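Local coordinates for protein globin II, extracellular (Lumbricus terrestris, PDB 1X9F) that binds haem and carbon monoxide as a globin subunit of the giant extracellular erythrocruorin, and probably carries oxygen in earthworm blood, at residues L10-E15 with R127-A132; A32-T37 with D107-A112; A39-S44 with P102-D107. One frame throughout, in Å; residues are numbered along the deposited sequence.

Contact 1: L10-E15 with R127-A132; sequences LKVKSE and REAWDA
V12 and E15 meet A129 and W130 in a buried helix-helix contact of the globin fold, the packing of the A helix (6-20) against the start of the H helix (127-142). The two short segments cross nearly perpendicularly, at 96° with their axes 9.3 Å apart, so only a few side chains share the interface. The indole of W130 has the largest part in it. V12 CG1 lies over the middle of its six-membered ring in a CH-pi contact, 3.8 Å from the ring centroid and almost on the normal. The ring edge makes the polar link: W130 NE1 donates to E15 OE2 over 2.8 Å, with an N-H...O angle of 143°. The carboxylate is nearly coplanar with the indole and offers its anti lone pair within the ring plane. E15 CB also lies close by, 3.5 Å from W130 NE1. A second donor, the backbone N of D126 just ahead of the H helix, reaches E15 OE2, while E15 OE1 binds a polar side chain of a chain of another protein, so the glutamate also ties this corner to the assembly. Beyond the contact, W130 rests on L114 and V117 of helix 103-121. An alanine in place of W130 would probably leave E15 OE2 without its indole donor and open a gap between V12 CG1 and helix 103-121. The other V12 methyl turns to the H-helix backbone, where V12 CG2 sits 3.5 Å from A129 O and touches A129 CB.

Contact 2: A32-T37 with D107-A112; sequences AIWRAT and DAFKTA. With CMO (carbon monoxide), chain P; HEM (protoporphyrin IX containing Fe), chain O.
A36 and A112 pack methyl to methyl, CB to CB at 3.5 Å, where two helices come close together. A112 CB is hemmed in further by the opposite backbone and a hydroxyl: I33 O and T37 OG1 both approach it at 3.4 Å. T37 holds its hydroxyl there by bonding back along its own helix. T37 OG1, anti to its carbonyl carbon (chi1 -60°), donates to I33 O over 2.9 Å from above the carbonyl plane, while T37 N reaches the same oxygen from the opposite face. One buried acceptor thus takes two bonds, and T37 OG1 also lies near F109 CD2. This is the B/G packing of the globin fold, helix 23-40 packed on helix 103-121, the segments 32-37 and 107-112 running at 132° with their axes 8.2 Å apart, and small residues let the backbones approach.

Toward the haem the aromatic residues take over. F109 CG is anti to the backbone N, and the ring lies between W34 and the porphyrin, with the haem carbon CHC over one of its faces. Its CE2 lies over one face of the W34 indole, offset toward the rim, with the two ring planes inclined at 41°. I33 CG2 also meets F109 CE2, at 3.7 Å, while F109 CD1 and CE1, across the ring from CD2 and CE2, lie against the haem vinyl atom CBB. W34 lines the carbon monoxide pocket, where F48 meets it edge-to-face.

The packing is looser at T37 and A108, whose side chains approach no nearer than 4.4 Å, CG2 to CB. Facing away from the partner helix, R35 is exposed to solvent and its NE bonds to T56 OG1.

Contact 3: A39-S44 with P102-D107; sequences AQVPES and PDNYFD. With HEM (protoporphyrin IX containing Fe), chain O.
At the edge of the haem pocket, Y105, a pocket residue in the first turn of helix 103-121 (the G helix of the globin fold), packs against V41, E43 and S44 of the corner that follows helix 23-40. Y105 is clasped between two residues. S44 CB sits over the centre of one face in a CH-pi contact, 3.6 Å from the ring centroid, and P102 CG, from the N-cap residue of the same G helix, covers the centre of the opposite face. V41 CG2 reaches Y105 CD2 at 4.0 Å, and at the far end of the ring the hydroxyl oxygen OH lies against E43 CB. V41 CG1 faces the amide of N104, the two side chains sliding past each other in opposite directions.

The corner holds its own shape. S44 OG, set between the backbone N and the carbonyl carbon (chi1 68°), donates to V41 O over 2.7 Å at a C=O...O angle of 159°. S44 N bonds to the same oxygen, so V41 O takes two bonds, which is consistent with a firmly held turn that presents S44 CB to the tyrosine. On the haem side, Y105 CB packs 3.8 Å from the vinyl atom CBC. The next residue, F106, sets one ring face against the haem methyl CMC, offset toward the rim, and leans on I141 of helix 127-142.

Between Q40 and the G helix stands a water that accepts from Q40 NE2 over 2.6 Å and makes a weak bond to N104 O. The two segments therefore meet mainly through apolar and CH-pi packing, with a water, weakly bonded on the N104 side, as the polar link between them.

How the contacts relate
Contacts 2 and 3 are successive parts of one interface between helices 23-40 and 103-121, their centres about 8 Å apart. They share D107, and A108 CB of contact 2 packs on V41 CG2 of contact 3 at 3.4 Å. Both touch the haem: contact 2 also lines the carbon monoxide site, whereas the side chain of S44 in contact 3 stays about 9 Å from that ligand. Contact 1 lies farther off, its centre about 16 Å from contact 2 and 22 Å from contact 3, with the side chain of W130 about 10 Å from the haem. It still meets contact 2 through the salt bridge of D131 OD1 to K110 NZ, 2.7 Å long, which joins helices 127-142 and 103-121.

Contact 1: L10-E15 with R127-A132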
loop_
_atom_site.group_PDB
_atom_site.type_symbol
_atom_site.label_atom_id
_atom_site.label_comp_id
_atom_site.label_asym_id
_atom_site.label_seq_id
_atom_site.Cartn_x
_atom_site.Cartn_y
_atom_site.Cartn_z
ATOM N N LEU B 10 -36.702 -2.597 -18.191
ATOM C CA LEU B 10 -35.301 -2.707 -17.811
ATOM C C LEU B 10 -34.632 -1.339 -17.831
ATOM O O LEU B 10 -34.001 -0.950 -16.852
ATOM C CB LEU B 10 -34.562 -3.688 -18.729
ATOM C CG LEU B 10 -34.086 -5.053 -18.208
ATOM C CD1 LEU B 10 -34.838 -5.555 -16.970
ATOM C CD2 LEU B 10 -34.117 -6.093 -19.325
ATOM N N LYS B 11 -34.788 -0.609 -18.935
ATOM C CA LYS B 11 -34.152 0.699 -19.098
ATOM C C LYS B 11 -34.640 1.715 -18.064
ATOM O O LYS B 11 -33.835 2.414 -17.436
ATOM C CB LYS B 11 -34.366 1.233 -20.516
ATOM C CG LYS B 11 -33.704 2.578 -20.745
ATOM C CD LYS B 11 -33.822 3.024 -22.178
ATOM C CE LYS B 11 -32.613 2.607 -22.981
ATOM N NZ LYS B 11 -32.673 3.200 -24.340
ATOM N N VAL B 12 -35.958 1.779 -17.889
ATOM C CA VAL B 12 -36.559 2.692 -16.923
ATOM C C VAL B 12 -36.129 2.378 -15.490
ATOM O O VAL B 12 -35.892 3.306 -14.713
ATOM C CB VAL B 12 -38.099 2.760 -17.046
ATOM C CG1 VAL B 12 -38.696 3.616 -15.933
ATOM C CG2 VAL B 12 -38.500 3.321 -18.405
ATOM N N LYS B 13 -36.017 1.092 -15.138
ATOM C CA LYS B 13 -35.502 0.733 -13.807
ATOM C C LYS B 13 -34.125 1.353 -13.559
ATOM O O LYS B 13 -33.899 1.970 -12.516
ATOM C CB LYS B 13 -35.460 -0.788 -13.601
ATOM C CG LYS B 13 -36.848 -1.390 -13.343
ATOM C CD LYS B 13 -36.763 -2.911 -13.107
ATOM C CE LYS B 13 -36.035 -3.225 -11.785
ATOM N NZ LYS B 13 -36.031 -4.704 -11.535
ATOM N N SER B 14 -33.221 1.214 -14.525
ATOM C CA SER B 14 -31.863 1.748 -14.388
ATOM C C SER B 14 -31.814 3.266 -14.350
ATOM O O SER B 14 -31.140 3.852 -13.496
ATOM C CB SER B 14 -30.964 1.248 -15.516
ATOM O OG SER B 14 -30.580 -0.093 -15.284
ATOM N N GLU B 15 -32.512 3.899 -15.291
ATOM C CA GLU B 15 -32.509 5.345 -15.373
ATOM C C GLU B 15 -33.176 5.964 -14.154
ATOM O O GLU B 15 -32.775 7.039 -13.708
ATOM C CB GLU B 15 -33.118 5.801 -16.697
ATOM C CG GLU B 15 -32.272 5.299 -17.861
ATOM C CD GLU B 15 -32.785 5.699 -19.223
ATOM O OE1 GLU B 15 -32.032 5.503 -20.203
ATOM O OE2 GLU B 15 -33.927 6.199 -19.325
ATOM N N ARG B 127 -37.082 8.797 -23.495
ATOM C CA ARG B 127 -38.371 9.420 -23.244
ATOM C C ARG B 127 -39.540 8.506 -23.600
ATOM O O ARG B 127 -40.529 8.435 -22.864
ATOM C CB ARG B 127 -38.453 10.712 -24.053
ATOM C CG ARG B 127 -39.722 11.478 -23.857
ATOM C CD ARG B 127 -39.727 12.852 -24.478
ATOM N NE ARG B 127 -40.741 13.663 -23.817
ATOM C CZ ARG B 127 -42.044 13.604 -24.072
ATOM N NH1 ARG B 127 -42.523 12.783 -25.004
ATOM N NH2 ARG B 127 -42.879 14.383 -23.395
ATOM N N GLU B 128 -39.418 7.813 -24.727
ATOM C CA GLU B 128 -40.474 6.921 -25.178
ATOM C C GLU B 128 -40.669 5.743 -24.234
ATOM O O GLU B 128 -41.803 5.316 -24.007
ATOM C CB GLU B 128 -40.207 6.428 -26.599
ATOM C CG GLU B 128 -40.613 7.413 -27.682
ATOM C CD GLU B 128 -40.587 6.798 -29.068
ATOM O OE1 GLU B 128 -39.510 6.325 -29.495
ATOM O OE2 GLU B 128 -41.641 6.798 -29.737
ATOM N N ALA B 129 -39.568 5.221 -23.696
ATOM C CA ALA B 129 -39.613 4.112 -22.746
ATOM C C ALA B 129 -40.190 4.570 -21.406
ATOM O O ALA B 129 -41.004 3.859 -20.803
ATOM C CB ALA B 129 -38.224 3.509 -22.561
ATOM N N TRP B 130 -39.786 5.753 -20.946
ATOM C CA TRP B 130 -40.347 6.330 -19.725
ATOM C C TRP B 130 -41.832 6.627 -19.874
ATOM O O TRP B 130 -42.633 6.228 -19.029
ATOM C CB TRP B 130 -39.601 7.599 -19.320
ATOM C CG TRP B 130 -38.377 7.341 -18.518
ATOM C CD1 TRP B 130 -37.136 7.035 -18.996
ATOM C CD2 TRP B 130 -38.263 7.366 -17.091
ATOM N NE1 TRP B 130 -36.254 6.868 -17.956
ATOM C CE2 TRP B 130 -36.917 7.069 -16.774
ATOM C CE3 TRP B 130 -39.161 7.616 -16.042
ATOM C CZ2 TRP B 130 -36.447 7.011 -15.455
ATOM C CZ3 TRP B 130 -38.693 7.562 -14.735
ATOM C CH2 TRP B 130 -37.347 7.260 -14.454
ATOM N N ASP B 131 -42.193 7.318 -20.951
ATOM C CA ASP B 131 -43.582 7.676 -21.201
ATOM C C ASP B 131 -44.491 6.445 -21.128
ATOM O O ASP B 131 -45.543 6.467 -20.477
ATOM C CB ASP B 131 -43.705 8.353 -22.565
ATOM C CG ASP B 131 -45.093 8.872 -22.831
ATOM O OD1 ASP B 131 -45.563 9.743 -22.069
ATOM O OD2 ASP B 131 -45.795 8.469 -23.780
ATOM N N ALA B 132 -44.056 5.370 -21.778
ATOM C CA ALA B 132 -44.819 4.138 -21.839
ATOM C C ALA B 132 -44.970 3.493 -20.464
ATOM O O ALA B 132 -46.050 3.026 -20.104
ATOM C CB ALA B 132 -44.158 3.175 -22.803
#

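Contact 2: A32-T37 with D107-A112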
loop_
_atom_site.group_PDB
_atom_site.type_symbol
_atom_site.label_atom_id
_atom_site.label_comp_id
_atom_site.label_asym_id
_atom_site.label_seq_id
_atom_site.Cartn_x
_atom_site.Cartn_y
_atom_site.Cartn_z
ATOM N N ALA B 32 -38.726 19.159 -7.504
ATOM C CA ALA B 32 -38.666 19.475 -8.923
ATOM C C ALA B 32 -39.861 18.877 -9.664
ATOM O O ALA B 32 -40.485 19.560 -10.486
ATOM C CB ALA B 32 -37.361 18.982 -9.513
ATOM N N ILE B 33 -40.208 17.626 -9.357
ATOM C CA ILE B 33 -41.338 16.965 -10.019
ATOM C C ILE B 33 -42.687 17.623 -9.687
ATOM O O ILE B 33 -43.469 17.915 -10.603
ATOM C CB ILE B 33 -41.355 15.432 -9.743
ATOM C CG1 ILE B 33 -40.159 14.752 -10.429
ATOM C CG2 ILE B 33 -42.661 14.811 -10.253
ATOM C CD1 ILE B 33 -39.825 13.368 -9.865
ATOM N N TRP B 34 -42.946 17.873 -8.401
ATOM C CA TRP B 34 -44.192 18.534 -7.980
ATOM C C TRP B 34 -44.344 19.975 -8.468
ATOM O O TRP B 34 -45.448 20.384 -8.849
ATOM C CB TRP B 34 -44.460 18.368 -6.468
ATOM C CG TRP B 34 -45.044 17.030 -6.249
ATOM C CD1 TRP B 34 -44.445 15.945 -5.679
ATOM C CD2 TRP B 34 -46.317 16.587 -6.713
ATOM N NE1 TRP B 34 -45.289 14.861 -5.725
ATOM C CE2 TRP B 34 -46.446 15.232 -6.360
ATOM C CE3 TRP B 34 -47.380 17.210 -7.386
ATOM C CZ2 TRP B 34 -47.580 14.494 -6.659
ATOM C CZ3 TRP B 34 -48.509 16.474 -7.678
ATOM C CH2 TRP B 34 -48.603 15.134 -7.314
ATOM N N ARG B 35 -43.247 20.724 -8.498
ATOM C CA ARG B 35 -43.271 22.071 -9.069
ATOM C C ARG B 35 -43.559 22.061 -10.558
ATOM O O ARG B 35 -44.307 22.908 -11.053
ATOM C CB ARG B 35 -41.954 22.788 -8.817
ATOM C CG ARG B 35 -41.843 23.239 -7.395
ATOM C CD ARG B 35 -40.462 23.637 -7.009
ATOM N NE ARG B 35 -40.462 24.076 -5.624
ATOM C CZ ARG B 35 -39.405 24.042 -4.824
ATOM N NH1 ARG B 35 -38.238 23.582 -5.263
ATOM N NH2 ARG B 35 -39.515 24.467 -3.573
ATOM N N ALA B 36 -42.947 21.120 -11.273
ATOM C CA ALA B 36 -43.203 20.971 -12.695
ATOM C C ALA B 36 -44.665 20.588 -12.925
ATOM O O ALA B 36 -45.287 21.075 -13.868
ATOM C CB ALA B 36 -42.261 19.950 -13.308
ATOM N N THR B 37 -45.211 19.732 -12.059
ATOM C CA THR B 37 -46.626 19.362 -12.132
ATOM C C THR B 37 -47.506 20.597 -11.952
ATOM O O THR B 37 -48.367 20.876 -12.790
ATOM C CB THR B 37 -46.980 18.296 -11.062
ATOM O OG1 THR B 37 -46.183 17.122 -11.266
ATOM C CG2 THR B 37 -48.410 17.784 -11.249
ATOM N N ASP B 107 -51.665 13.200 -16.161
ATOM C CA ASP B 107 -50.994 13.546 -17.394
ATOM C C ASP B 107 -49.866 14.558 -17.185
ATOM O O ASP B 107 -48.766 14.370 -17.707
ATOM C CB ASP B 107 -52.000 14.066 -18.416
ATOM C CG ASP B 107 -51.439 14.070 -19.816
ATOM O OD1 ASP B 107 -51.306 12.974 -20.402
ATOM O OD2 ASP B 107 -51.103 15.116 -20.412
ATOM N N ALA B 108 -50.135 15.619 -16.427
ATOM C CA ALA B 108 -49.107 16.615 -16.120
ATOM C C ALA B 108 -47.980 16.016 -15.278
ATOM O O ALA B 108 -46.801 16.309 -15.499
ATOM C CB ALA B 108 -49.718 17.808 -15.419
ATOM N N PHE B 109 -48.359 15.172 -14.323
ATOM C CA PHE B 109 -47.400 14.501 -13.470
ATOM C C PHE B 109 -46.417 13.708 -14.313
ATOM O O PHE B 109 -45.203 13.813 -14.124
ATOM C CB PHE B 109 -48.118 13.581 -12.488
ATOM C CG PHE B 109 -47.243 13.091 -11.377
ATOM C CD1 PHE B 109 -46.861 11.761 -11.309
ATOM C CD2 PHE B 109 -46.796 13.966 -10.395
ATOM C CE1 PHE B 109 -46.050 11.310 -10.275
ATOM C CE2 PHE B 109 -45.986 13.523 -9.365
ATOM C CZ PHE B 109 -45.610 12.194 -9.303
ATOM N N LYS B 110 -46.943 12.930 -15.253
ATOM C CA LYS B 110 -46.109 12.142 -16.142
ATOM C C LYS B 110 -45.126 13.020 -16.916
ATOM O O LYS B 110 -43.951 12.670 -17.044
ATOM C CB LYS B 110 -46.975 11.342 -17.109
ATOM C CG LYS B 110 -46.176 10.522 -18.102
ATOM C CD LYS B 110 -47.074 9.684 -18.979
ATOM C CE LYS B 110 -47.694 10.523 -20.091
ATOM N NZ LYS B 110 -48.118 9.639 -21.215
ATOM N N THR B 111 -45.612 14.149 -17.430
ATOM C CA THR B 111 -44.775 15.085 -18.176
ATOM C C THR B 111 -43.672 15.610 -17.278
ATOM O O THR B 111 -42.522 15.742 -17.700
ATOM C CB THR B 111 -45.636 16.252 -18.695
ATOM O OG1 THR B 111 -46.633 15.739 -19.590
ATOM C CG2 THR B 111 -44.824 17.192 -19.583
ATOM N N ALA B 112 -44.044 15.903 -16.037
ATOM C CA ALA B 112 -43.125 16.444 -15.056
ATOM C C ALA B 112 -42.026 15.439 -14.713
ATOM O O ALA B 112 -40.843 15.789 -14.744
ATOM C CB ALA B 112 -43.882 16.875 -13.809
HETATM C C CMO P . -49.177 12.099 -5.066
HETATM O O CMO P . -48.864 13.304 -4.882
HETATM C CHA HEM O . -51.015 10.554 -1.796
HETATM C CHB HEM O . -48.501 7.922 -5.054
HETATM C CHC HEM O . -50.165 10.764 -8.671
HETATM C CHD HEM O . -52.880 13.249 -5.433
HETATM C C1A HEM O . -50.072 9.591 -2.387
HETATM C C2A HEM O . -49.369 8.712 -1.567
HETATM C C3A HEM O . -48.586 7.897 -2.495
HETATM C C4A HEM O . -49.007 8.456 -3.796
HETATM C CMA HEM O . -47.616 6.781 -2.196
HETATM C CAA HEM O . -49.347 8.643 -0.061
HETATM C CBA HEM O . -50.340 7.658 0.521
HETATM C CGA HEM O . -50.240 7.814 2.020
HETATM O O1A HEM O . -49.277 7.287 2.624
HETATM O O2A HEM O . -51.123 8.477 2.603
HETATM C C1B HEM O . -48.746 8.506 -6.370
HETATM C C2B HEM O . -48.099 8.004 -7.478
HETATM C C3B HEM O . -48.588 8.801 -8.459
HETATM C C4B HEM O . -49.467 9.718 -7.927
HETATM C CMB HEM O . -47.112 6.869 -7.580
HETATM C CAB HEM O . -48.174 8.623 -9.713
HETATM C CBB HEM O . -47.724 8.345 -10.920
HETATM C C1C HEM O . -51.050 11.761 -8.058
HETATM C C2C HEM O . -51.609 12.755 -8.837
HETATM C C3C HEM O . -52.375 13.452 -7.932
HETATM C C4C HEM O . -52.211 12.839 -6.688
HETATM C CMC HEM O . -51.410 12.956 -10.320
HETATM C CAC HEM O . -53.205 14.639 -8.269
HETATM C CBC HEM O . -52.619 15.699 -8.847
HETATM C C1D HEM O . -52.612 12.698 -4.088
HETATM C C2D HEM O . -53.172 13.265 -2.945
HETATM C C3D HEM O . -52.667 12.539 -1.891
HETATM C C4D HEM O . -51.800 11.541 -2.547
HETATM C CMD HEM O . -54.133 14.428 -2.879
HETATM C CAD HEM O . -52.956 12.697 -0.420
HETATM C CBD HEM O . -52.247 13.911 0.156
HETATM C CGD HEM O . -52.557 13.937 1.632
HETATM O O1D HEM O . -52.163 12.999 2.358
HETATM O O2D HEM O . -53.208 14.902 2.077
HETATM N NA HEM O . -49.929 9.445 -3.742
HETATM N NB HEM O . -49.591 9.545 -6.591
HETATM N NC HEM O . -51.405 11.749 -6.745
HETATM N ND HEM O . -51.763 11.656 -3.890
HETATM FE FE HEM O . -50.731 10.553 -5.247
#

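Contact 3: A39-S44 with P102-D107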
loop_
_atom_site.group_PDB
_atom_site.type_symbol
_atom_site.label_atom_id
_atom_site.label_comp_id
_atom_site.label_asym_id
_atom_site.label_seq_id
_atom_site.Cartn_x
_atom_site.Cartn_y
_atom_site.Cartn_z
ATOM N N ALA B 39 -46.726 23.770 -12.190
ATOM C CA ALA B 39 -46.533 24.744 -13.271
ATOM C C ALA B 39 -47.441 24.427 -14.458
ATOM O O ALA B 39 -47.913 25.326 -15.158
ATOM C CB ALA B 39 -45.073 24.780 -13.715
ATOM N N GLN B 40 -47.691 23.139 -14.668
ATOM C CA GLN B 40 -48.487 22.707 -15.801
ATOM C C GLN B 40 -49.989 22.675 -15.523
ATOM O O GLN B 40 -50.789 23.044 -16.384
ATOM C CB GLN B 40 -48.017 21.350 -16.318
ATOM C CG GLN B 40 -48.724 21.001 -17.606
ATOM C CD GLN B 40 -48.244 19.723 -18.222
ATOM O OE1 GLN B 40 -47.040 19.485 -18.317
ATOM N NE2 GLN B 40 -49.181 18.895 -18.670
ATOM N N VAL B 41 -50.366 22.225 -14.327
ATOM C CA VAL B 41 -51.768 22.235 -13.922
ATOM C C VAL B 41 -51.923 22.831 -12.522
ATOM O O VAL B 41 -52.167 22.109 -11.548
ATOM C CB VAL B 41 -52.412 20.832 -13.991
ATOM C CG1 VAL B 41 -52.732 20.457 -15.430
ATOM C CG2 VAL B 41 -51.532 19.779 -13.318
ATOM N N PRO B 42 -51.799 24.156 -12.430
ATOM C CA PRO B 42 -51.853 24.852 -11.138
ATOM C C PRO B 42 -53.117 24.556 -10.335
ATOM O O PRO B 42 -53.095 24.669 -9.106
ATOM C CB PRO B 42 -51.793 26.335 -11.526
ATOM C CG PRO B 42 -52.131 26.377 -12.986
ATOM C CD PRO B 42 -51.615 25.093 -13.553
ATOM N N GLU B 43 -54.196 24.180 -11.019
ATOM C CA GLU B 43 -55.438 23.761 -10.367
ATOM C C GLU B 43 -55.232 22.633 -9.373
ATOM O O GLU B 43 -55.909 22.569 -8.343
ATOM C CB GLU B 43 -56.441 23.284 -11.415
ATOM C CG GLU B 43 -56.742 24.297 -12.503
ATOM C CD GLU B 43 -57.607 25.440 -12.007
ATOM O OE1 GLU B 43 -57.299 26.030 -10.943
ATOM O OE2 GLU B 43 -58.604 25.757 -12.689
ATOM N N SER B 44 -54.300 21.738 -9.697
ATOM C CA SER B 44 -54.110 20.499 -8.943
ATOM C C SER B 44 -53.586 20.755 -7.541
ATOM O O SER B 44 -53.730 19.921 -6.650
ATOM C CB SER B 44 -53.145 19.576 -9.686
ATOM O OG SER B 44 -51.838 20.127 -9.702
ATOM N N PRO B 102 -58.698 14.350 -12.088
ATOM C CA PRO B 102 -58.866 14.182 -13.532
ATOM C C PRO B 102 -57.607 13.621 -14.220
ATOM O O PRO B 102 -56.493 13.823 -13.728
ATOM C CB PRO B 102 -59.181 15.606 -14.020
ATOM C CG PRO B 102 -58.644 16.502 -12.962
ATOM C CD PRO B 102 -58.798 15.763 -11.676
ATOM N N ASP B 103 -57.794 12.915 -15.341
ATOM C CA ASP B 103 -56.676 12.348 -16.116
ATOM C C ASP B 103 -55.654 13.424 -16.439
ATOM O O ASP B 103 -54.442 13.185 -16.418
ATOM C CB ASP B 103 -57.155 11.756 -17.448
ATOM C CG ASP B 103 -58.221 10.687 -17.288
ATOM O OD1 ASP B 103 -58.289 10.023 -16.221
ATOM O OD2 ASP B 103 -59.042 10.428 -18.210
ATOM N N ASN B 104 -56.182 14.597 -16.767
ATOM C CA ASN B 104 -55.427 15.809 -16.997
ATOM C C ASN B 104 -54.276 15.972 -15.997
ATOM O O ASN B 104 -53.177 16.415 -16.363
ATOM C CB ASN B 104 -56.450 16.942 -16.897
ATOM C CG ASN B 104 -55.830 18.300 -16.846
ATOM O OD1 ASN B 104 -54.978 18.644 -17.665
ATOM N ND2 ASN B 104 -56.272 19.105 -15.890
ATOM N N TYR B 105 -54.525 15.580 -14.743
ATOM C CA TYR B 105 -53.513 15.691 -13.695
ATOM C C TYR B 105 -52.449 14.601 -13.741
ATOM O O TYR B 105 -51.257 14.913 -13.703
ATOM C CB TYR B 105 -54.141 15.724 -12.311
ATOM C CG TYR B 105 -54.942 16.958 -11.998
ATOM C CD1 TYR B 105 -55.607 17.058 -10.782
ATOM C CD2 TYR B 105 -55.047 18.019 -12.902
ATOM C CE1 TYR B 105 -56.349 18.171 -10.462
ATOM C CE2 TYR B 105 -55.797 19.144 -12.592
ATOM C CZ TYR B 105 -56.445 19.210 -11.368
ATOM O OH TYR B 105 -57.196 20.311 -11.032
ATOM N N PHE B 106 -52.864 13.332 -13.801
ATOM C CA PHE B 106 -51.909 12.229 -13.986
ATOM C C PHE B 106 -51.061 12.513 -15.200
ATOM O O PHE B 106 -49.894 12.131 -15.261
ATOM C CB PHE B 106 -52.609 10.886 -14.187
ATOM C CG PHE B 106 -53.206 10.339 -12.946
ATOM C CD1 PHE B 106 -54.553 10.516 -12.690
ATOM C CD2 PHE B 106 -52.420 9.670 -12.015
ATOM C CE1 PHE B 106 -55.119 10.021 -11.536
ATOM C CE2 PHE B 106 -52.977 9.174 -10.853
ATOM C CZ PHE B 106 -54.330 9.349 -10.612
ATOM N N ASP B 107 -51.665 13.200 -16.161
ATOM C CA ASP B 107 -50.994 13.546 -17.394
ATOM C C ASP B 107 -49.866 14.558 -17.185
ATOM O O ASP B 107 -48.766 14.370 -17.707
ATOM C CB ASP B 107 -52.000 14.066 -18.416
ATOM C CG ASP B 107 -51.439 14.070 -19.816
ATOM O OD1 ASP B 107 -51.306 12.974 -20.402
ATOM O OD2 ASP B 107 -51.103 15.116 -20.412
HETATM C CHA HEM O . -51.015 10.554 -1.796
HETATM C CHB HEM O . -48.501 7.922 -5.054
HETATM C CHC HEM O . -50.165 10.764 -8.671
HETATM C CHD HEM O . -52.880 13.249 -5.433
HETATM C C1A HEM O . -50.072 9.591 -2.387
HETATM C C2A HEM O . -49.369 8.712 -1.567
HETATM C C3A HEM O . -48.586 7.897 -2.495
HETATM C C4A HEM O . -49.007 8.456 -3.796
HETATM C CMA HEM O . -47.616 6.781 -2.196
HETATM C CAA HEM O . -49.347 8.643 -0.061
HETATM C CBA HEM O . -50.340 7.658 0.521
HETATM C CGA HEM O . -50.240 7.814 2.020
HETATM O O1A HEM O . -49.277 7.287 2.624
HETATM O O2A HEM O . -51.123 8.477 2.603
HETATM C C1B HEM O . -48.746 8.506 -6.370
HETATM C C2B HEM O . -48.099 8.004 -7.478
HETATM C C3B HEM O . -48.588 8.801 -8.459
HETATM C C4B HEM O . -49.467 9.718 -7.927
HETATM C CMB HEM O . -47.112 6.869 -7.580
HETATM C CAB HEM O . -48.174 8.623 -9.713
HETATM C CBB HEM O . -47.724 8.345 -10.920
HETATM C C1C HEM O . -51.050 11.761 -8.058
HETATM C C2C HEM O . -51.609 12.755 -8.837
HETATM C C3C HEM O . -52.375 13.452 -7.932
HETATM C C4C HEM O . -52.211 12.839 -6.688
HETATM C CMC HEM O . -51.410 12.956 -10.320
HETATM C CAC HEM O . -53.205 14.639 -8.269
HETATM C CBC HEM O . -52.619 15.699 -8.847
HETATM C C1D HEM O . -52.612 12.698 -4.088
HETATM C C2D HEM O . -53.172 13.265 -2.945
HETATM C C3D HEM O . -52.667 12.539 -1.891
HETATM C C4D HEM O . -51.800 11.541 -2.547
HETATM C CMD HEM O . -54.133 14.428 -2.879
HETATM C CAD HEM O . -52.956 12.697 -0.420
HETATM C CBD HEM O . -52.247 13.911 0.156
HETATM C CGD HEM O . -52.557 13.937 1.632
HETATM O O1D HEM O . -52.163 12.999 2.358
HETATM O O2D HEM O . -53.208 14.902 2.077
HETATM N NA HEM O . -49.929 9.445 -3.742
HETATM N NB HEM O . -49.591 9.545 -6.591
HETATM N NC HEM O . -51.405 11.749 -6.745
HETATM N ND HEM O . -51.763 11.656 -3.890
HETATM FE FE HEM O . -50.731 10.553 -5.247
HETATM O O HOH W 1 -51.743 18.272 -18.818
#